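Local coordinates for protein (polyandrocarpa lectin) (Polyandrocarpa misakiensis, PDB 1BYF), which binds galactose in a calcium-dependent manner as a homodimeric C-type lectin and serves in the tunicate's defence against microorganisms, at the interface of chains A and B. Coordinates in Å, arbitrary orientation; residue numbers count along the deposited sequence, not the author numbering. Chains: chain A/B, Protein (polyandrocarpa lectin).

The interface of chains A and B. Residues chain A 44-45, 48-49; chain B 37, 40-41, 44-45.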
ATOM      1  N   ALA A  44      -8.877   0.516  -3.207  1.00 13.73           N
ATOM      2  CA  ALA A  44      -9.515   0.655  -1.899  1.00 13.66           C
ATOM      3  C   ALA A  44      -8.698   1.617  -1.034  1.00 13.73           C
ATOM      4  O   ALA A  44      -9.240   2.415  -0.272  1.00 13.58           O
ATOM      5  CB  ALA A  44      -9.669  -0.683  -1.202  1.00 13.26           C
ATOM      6  N   PHE A  45      -7.376   1.565  -1.180  1.00 13.09           N
ATOM      7  CA  PHE A  45      -6.485   2.440  -0.426  1.00 12.72           C
ATOM      8  C   PHE A  45      -6.635   3.885  -0.904  1.00 12.95           C
ATOM      9  O   PHE A  45      -6.789   4.815  -0.110  1.00 11.78           O
ATOM     10  CB  PHE A  45      -5.034   1.992  -0.576  1.00 12.11           C
ATOM     11  CG  PHE A  45      -3.975   2.707   0.207  1.00 11.59           C
ATOM     12  CD1 PHE A  45      -3.483   3.941  -0.202  1.00 11.63           C
ATOM     13  CD2 PHE A  45      -3.443   2.147   1.351  1.00 11.38           C
ATOM     14  CE1 PHE A  45      -2.494   4.590   0.518  1.00 11.80           C
ATOM     15  CE2 PHE A  45      -2.450   2.783   2.078  1.00 11.52           C
ATOM     16  CZ  PHE A  45      -1.972   4.010   1.660  1.00 11.65           C
ATOM     17  N   VAL A  48      -9.784   5.814   0.149  1.00 15.03           N
ATOM     18  CA  VAL A  48      -9.770   6.395   1.485  1.00 15.35           C
ATOM     19  C   VAL A  48      -8.994   7.711   1.452  1.00 16.13           C
ATOM     20  O   VAL A  48      -9.417   8.726   2.002  1.00 15.29           O
ATOM     21  CB  VAL A  48      -9.120   5.470   2.533  1.00 15.42           C
ATOM     22  CG1 VAL A  48      -8.959   6.172   3.874  1.00 15.03           C
ATOM     23  CG2 VAL A  48      -9.954   4.207   2.717  1.00 14.92           C
ATOM     24  N   LYS A  49      -7.832   7.662   0.809  1.00 16.13           N
ATOM     25  CA  LYS A  49      -6.975   8.836   0.726  1.00 17.74           C
ATOM     26  C   LYS A  49      -7.648   9.980  -0.018  1.00 18.22           C
ATOM     27  O   LYS A  49      -7.422  11.139   0.344  1.00 17.90           O
ATOM     28  CB  LYS A  49      -5.628   8.466   0.100  1.00 18.25           C
ATOM     29  CG  LYS A  49      -4.668   7.874   1.140  1.00 19.50           C
ATOM     30  CD  LYS A  49      -3.782   9.009   1.655  1.00 20.73           C
ATOM     31  CE  LYS A  49      -3.086   8.628   2.949  1.00 20.85           C
ATOM     32  NZ  LYS A  49      -2.213   9.740   3.423  1.00 19.98           N
TER
ATOM     33  N   THR B  37      -6.516   8.669   9.582  1.00 20.94           N
ATOM     34  CA  THR B  37      -6.707   8.603   8.133  1.00 21.61           C
ATOM     35  C   THR B  37      -5.903   7.456   7.532  1.00 20.28           C
ATOM     36  O   THR B  37      -6.437   6.683   6.736  1.00 20.62           O
ATOM     37  CB  THR B  37      -6.312   9.881   7.371  1.00 23.24           C
ATOM     38  OG1 THR B  37      -7.215  10.943   7.695  1.00 25.30           O
ATOM     39  CG2 THR B  37      -6.399   9.664   5.858  1.00 24.16           C
ATOM     40  N   LYS B  40      -7.097   3.846   8.217  1.00 12.84           N
ATOM     41  CA  LYS B  40      -8.292   3.547   7.428  1.00 13.88           C
ATOM     42  C   LYS B  40      -7.898   3.089   6.023  1.00 13.29           C
ATOM     43  O   LYS B  40      -8.471   2.121   5.530  1.00 12.11           O
ATOM     44  CB  LYS B  40      -9.198   4.767   7.417  1.00 14.59           C
ATOM     45  CG  LYS B  40     -10.565   4.615   6.783  1.00 17.17           C
ATOM     46  CD  LYS B  40     -11.382   5.873   7.116  1.00 19.05           C
ATOM     47  CE  LYS B  40     -12.493   6.066   6.096  1.00 21.16           C
ATOM     48  NZ  LYS B  40     -13.554   5.032   6.258  1.00 22.29           N
ATOM     49  N   ALA B  41      -6.915   3.731   5.405  1.00 13.28           N
ATOM     50  CA  ALA B  41      -6.453   3.342   4.077  1.00 14.13           C
ATOM     51  C   ALA B  41      -5.738   1.991   4.106  1.00 14.15           C
ATOM     52  O   ALA B  41      -5.947   1.149   3.230  1.00 14.14           O
ATOM     53  CB  ALA B  41      -5.536   4.410   3.492  1.00 14.18           C
ATOM     54  N   ALA B  44      -8.221  -0.698   4.457  1.00 13.75           N
ATOM     55  CA  ALA B  44      -9.034  -0.854   3.242  1.00 13.62           C
ATOM     56  C   ALA B  44      -8.307  -1.762   2.249  1.00 13.75           C
ATOM     57  O   ALA B  44      -8.932  -2.590   1.582  1.00 13.67           O
ATOM     58  CB  ALA B  44      -9.368   0.499   2.646  1.00 13.66           C
ATOM     59  N   PHE B  45      -6.990  -1.631   2.190  1.00 12.93           N
ATOM     60  CA  PHE B  45      -6.178  -2.482   1.322  1.00 12.93           C
ATOM     61  C   PHE B  45      -6.195  -3.937   1.804  1.00 12.93           C
ATOM     62  O   PHE B  45      -6.455  -4.853   1.021  1.00 11.69           O
ATOM     63  CB  PHE B  45      -4.752  -1.935   1.318  1.00 12.16           C
ATOM     64  CG  PHE B  45      -3.797  -2.646   0.408  1.00 12.62           C
ATOM     65  CD1 PHE B  45      -3.153  -3.801   0.814  1.00 12.70           C
ATOM     66  CD2 PHE B  45      -3.524  -2.137  -0.853  1.00 12.52           C
ATOM     67  CE1 PHE B  45      -2.252  -4.445  -0.014  1.00 13.33           C
ATOM     68  CE2 PHE B  45      -2.627  -2.783  -1.686  1.00 12.63           C
ATOM     69  CZ  PHE B  45      -1.993  -3.929  -1.267  1.00 13.06           C
TER
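A:Val48, A:Phe45 and A:Ala44 meet B:Ala41, B:Lys40 and B:Ala44 in an apolar helix-to-helix interface, where helix 36-49 of each subunit packs against its twin, part of the two-fold contact that holds the lectin homodimer together; each contact recurs with the chains exchanged. Small alanines let the helices come close: the methyls of A:Ala44 and B:Ala44 lie 4.0 Å apart, CB to CB, and each also rests against the other's backbone carbonyl, with A:Ala44 CB 3.5 Å from B:Ala44 O. A:Val48 buries the most surface in this patch, its two methyls set side by side along one face of the B helix. CG1, anti to the backbone N (chi1 173°), lies against the amide N of B:Ala41 and the aliphatic stem of B:Lys40, whose CG is 3.7 Å away. CG2 points instead toward the B:Ala44 methyl, 3.8 Å from its CB, while the branch point CB sits against B:Ala41 CA. The stem of B:Lys40 passes obliquely over the valine, touching it chiefly through CB and CG. At the margin the backbone carbonyl O of B:Thr37 lies near A:Val48 CG1, and A:Lys49 lies loosely beside the B:Ala41 methyl. No polar pair joins the subunits here, so shape and hydrophobic burial carry this patch. In A:Phe45, CG anti to the backbone N (chi1 -176°) swings the ring alongside the partner helix, where one face takes B:Ala41 CB over its centre, 3.7 Å above the plane, while the same alanine's carbonyl O lies 3.3 Å from ring atom CD2 of A:Phe45.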